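Local structure of sweet protein mabinlin-2 chain B (2DS2) at residues L14-R19 with C59-I64. The protein is the larger chain of a heat-stable 2S seed storage albumin that induces a sweet taste and serves as a nutrient reserve. Sequence-based numbering, arbitrary orientation.
Sequences LRQVDR and CNIPNI
Arg15 runs extended from CG to NE (chi2 and chi3 both -173°) and reaches Cys59 O directly and Asn60 O through a water, while Arg19 bends at chi3 (98°) and lays its guanidinium beside Pro62 and Ile64. The two loops belong to the disulfide-linked helical fold of the 2S albumins. Residues 14-19 link helix 6-14 to helix 22-36; residues 59-64 follow helix 42-58, which ends in a Schellman motif at Asn60. Arg15 NH2 donates to Cys59 O at 2.7 Å. This bond is bent, with an N-H...O angle of 140°, and the oxygen comes in at the guanidinium edge, somewhat tilted from its plane. Arg15 NE gives its hydrogen to the water, which in turn donates to Asn60 O, so one side chain holds two successive carbonyls, the second only through the water. Further back along the side chain, Arg15 CG touches Ile61 CD1 at 3.5 Å. On the buried side, Leu14 CD2 packs at 4.0 Å on Cys59 SG, one of the two sulfurs of the disulfide to Cys11. Leu14 also touches Val25 and Leu26 of helix 22-36 and Leu55 of helix 42-58. Ile61 CG2 lies over one face of the Arg19 guanidinium, 3.8 Å from NH2. Ile64 CG1, placed obliquely to that guanidinium, and CD1 each lie 3.2 Å from Arg19 NH1. Ile64 also packs on Val22 and Pro56; an alanine here, lacking CG1 and CD1, would probably lose that packing and free the Arg19 guanidinium to turn. Pro62 CB sits at the guanidinium edge, 3.1 Å from Arg19 NH2.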
loop_
_atom_site.group_PDB
_atom_site.type_symbol
_atom_site.label_atom_id
_atom_site.label_comp_id
_atom_site.label_asym_id
_atom_site.label_seq_id
_atom_site.Cartn_x
_atom_site.Cartn_y
_atom_site.Cartn_z
ATOM N N LEU B 14 7.848 2.103 -4.291
ATOM C CA LEU B 14 7.099 1.133 -5.072
ATOM C C LEU B 14 7.749 0.908 -6.439
ATOM O O LEU B 14 7.653 -0.182 -7.006
ATOM C CB LEU B 14 5.649 1.610 -5.236
ATOM C CG LEU B 14 4.565 0.552 -5.454
ATOM C CD1 LEU B 14 4.577 -0.437 -4.293
ATOM C CD2 LEU B 14 3.203 1.228 -5.557
ATOM N N ARG B 15 8.423 1.928 -6.963
ATOM C CA ARG B 15 9.072 1.790 -8.264
ATOM C C ARG B 15 10.376 1.006 -8.208
ATOM O O ARG B 15 10.914 0.620 -9.245
ATOM C CB ARG B 15 9.328 3.167 -8.890
ATOM C CG ARG B 15 8.066 3.902 -9.268
ATOM C CD ARG B 15 8.349 5.185 -10.039
ATOM N NE ARG B 15 7.123 5.951 -10.242
ATOM C CZ ARG B 15 6.794 7.045 -9.560
ATOM N NH1 ARG B 15 7.605 7.521 -8.624
ATOM N NH2 ARG B 15 5.640 7.652 -9.801
ATOM N N GLN B 16 10.880 0.758 -7.003
ATOM C CA GLN B 16 12.123 0.010 -6.851
ATOM C C GLN B 16 11.912 -1.485 -6.647
ATOM O O GLN B 16 12.852 -2.269 -6.772
ATOM C CB GLN B 16 12.932 0.556 -5.680
ATOM C CG GLN B 16 13.280 2.023 -5.800
ATOM C CD GLN B 16 14.171 2.473 -4.670
ATOM O OE1 GLN B 16 15.286 1.978 -4.514
ATOM N NE2 GLN B 16 13.683 3.405 -3.869
ATOM N N VAL B 17 10.688 -1.888 -6.325
ATOM C CA VAL B 17 10.404 -3.303 -6.121
ATOM C C VAL B 17 10.124 -3.972 -7.465
ATOM O O VAL B 17 9.663 -3.325 -8.405
ATOM C CB VAL B 17 9.178 -3.520 -5.198
ATOM C CG1 VAL B 17 9.398 -2.833 -3.860
ATOM C CG2 VAL B 17 7.926 -3.003 -5.869
ATOM N N ASP B 18 10.417 -5.266 -7.556
ATOM C CA ASP B 18 10.167 -6.009 -8.787
ATOM C C ASP B 18 8.686 -5.892 -9.123
ATOM O O ASP B 18 7.834 -6.023 -8.244
ATOM C CB ASP B 18 10.544 -7.483 -8.607
ATOM C CG ASP B 18 12.029 -7.737 -8.802
ATOM O OD1 ASP B 18 12.851 -7.038 -8.171
ATOM O OD2 ASP B 18 12.373 -8.647 -9.591
ATOM N N ARG B 19 8.380 -5.650 -10.395
ATOM C CA ARG B 19 6.998 -5.494 -10.833
ATOM C C ARG B 19 6.081 -6.613 -10.343
ATOM O O ARG B 19 4.944 -6.355 -9.951
ATOM C CB ARG B 19 6.938 -5.374 -12.362
ATOM C CG ARG B 19 7.770 -4.208 -12.891
ATOM C CD ARG B 19 7.632 -3.995 -14.395
ATOM N NE ARG B 19 6.675 -2.938 -14.722
ATOM C CZ ARG B 19 5.353 -3.070 -14.661
ATOM N NH1 ARG B 19 4.812 -4.222 -14.287
ATOM N NH2 ARG B 19 4.571 -2.043 -14.969
ATOM N N CYS B 59 0.509 5.796 -8.683
ATOM C CA CYS B 59 1.940 6.000 -8.859
ATOM C C CYS B 59 2.364 5.931 -10.318
ATOM O O CYS B 59 3.524 6.166 -10.646
ATOM C CB CYS B 59 2.714 4.946 -8.075
ATOM S SG CYS B 59 2.648 5.163 -6.275
ATOM N N ASN B 60 1.415 5.595 -11.183
ATOM C CA ASN B 60 1.665 5.483 -12.610
ATOM C C ASN B 60 2.695 4.414 -12.962
ATOM O O ASN B 60 3.554 4.617 -13.821
ATOM C CB ASN B 60 2.076 6.839 -13.184
ATOM C CG ASN B 60 0.960 7.874 -13.082
ATOM O OD1 ASN B 60 -0.190 7.601 -13.431
ATOM N ND2 ASN B 60 1.299 9.068 -12.607
ATOM N N ILE B 61 2.602 3.273 -12.290
ATOM C CA ILE B 61 3.490 2.154 -12.562
ATOM C C ILE B 61 2.972 1.583 -13.884
ATOM O O ILE B 61 1.823 1.150 -13.967
ATOM C CB ILE B 61 3.385 1.067 -11.470
ATOM C CG1 ILE B 61 3.670 1.673 -10.092
ATOM C CG2 ILE B 61 4.350 -0.066 -11.771
ATOM C CD1 ILE B 61 5.032 2.315 -9.969
ATOM N N PRO B 62 3.812 1.577 -14.929
ATOM C CA PRO B 62 3.492 1.082 -16.269
ATOM C C PRO B 62 2.314 0.122 -16.452
ATOM O O PRO B 62 1.158 0.545 -16.459
ATOM C CB PRO B 62 4.816 0.490 -16.723
ATOM C CG PRO B 62 5.773 1.514 -16.227
ATOM C CD PRO B 62 5.260 1.836 -14.818
ATOM N N ASN B 63 2.606 -1.164 -16.614
ATOM C CA ASN B 63 1.553 -2.151 -16.843
ATOM C C ASN B 63 1.029 -2.861 -15.607
ATOM O O ASN B 63 1.114 -4.079 -15.505
ATOM C CB ASN B 63 2.036 -3.190 -17.856
ATOM C CG ASN B 63 2.175 -2.618 -19.249
ATOM O OD1 ASN B 63 1.183 -2.279 -19.892
ATOM N ND2 ASN B 63 3.410 -2.500 -19.719
ATOM N N ILE B 64 0.479 -2.095 -14.673
ATOM C CA ILE B 64 -0.079 -2.660 -13.454
ATOM C C ILE B 64 -1.285 -1.832 -13.051
ATOM O O ILE B 64 -1.179 -0.626 -12.843
ATOM C CB ILE B 64 0.935 -2.640 -12.285
ATOM C CG1 ILE B 64 2.206 -3.387 -12.683
ATOM C CG2 ILE B 64 0.321 -3.296 -11.049
ATOM C CD1 ILE B 64 3.284 -3.364 -11.622
HETATM O O HOH W 1 6.271 5.358 -12.637
#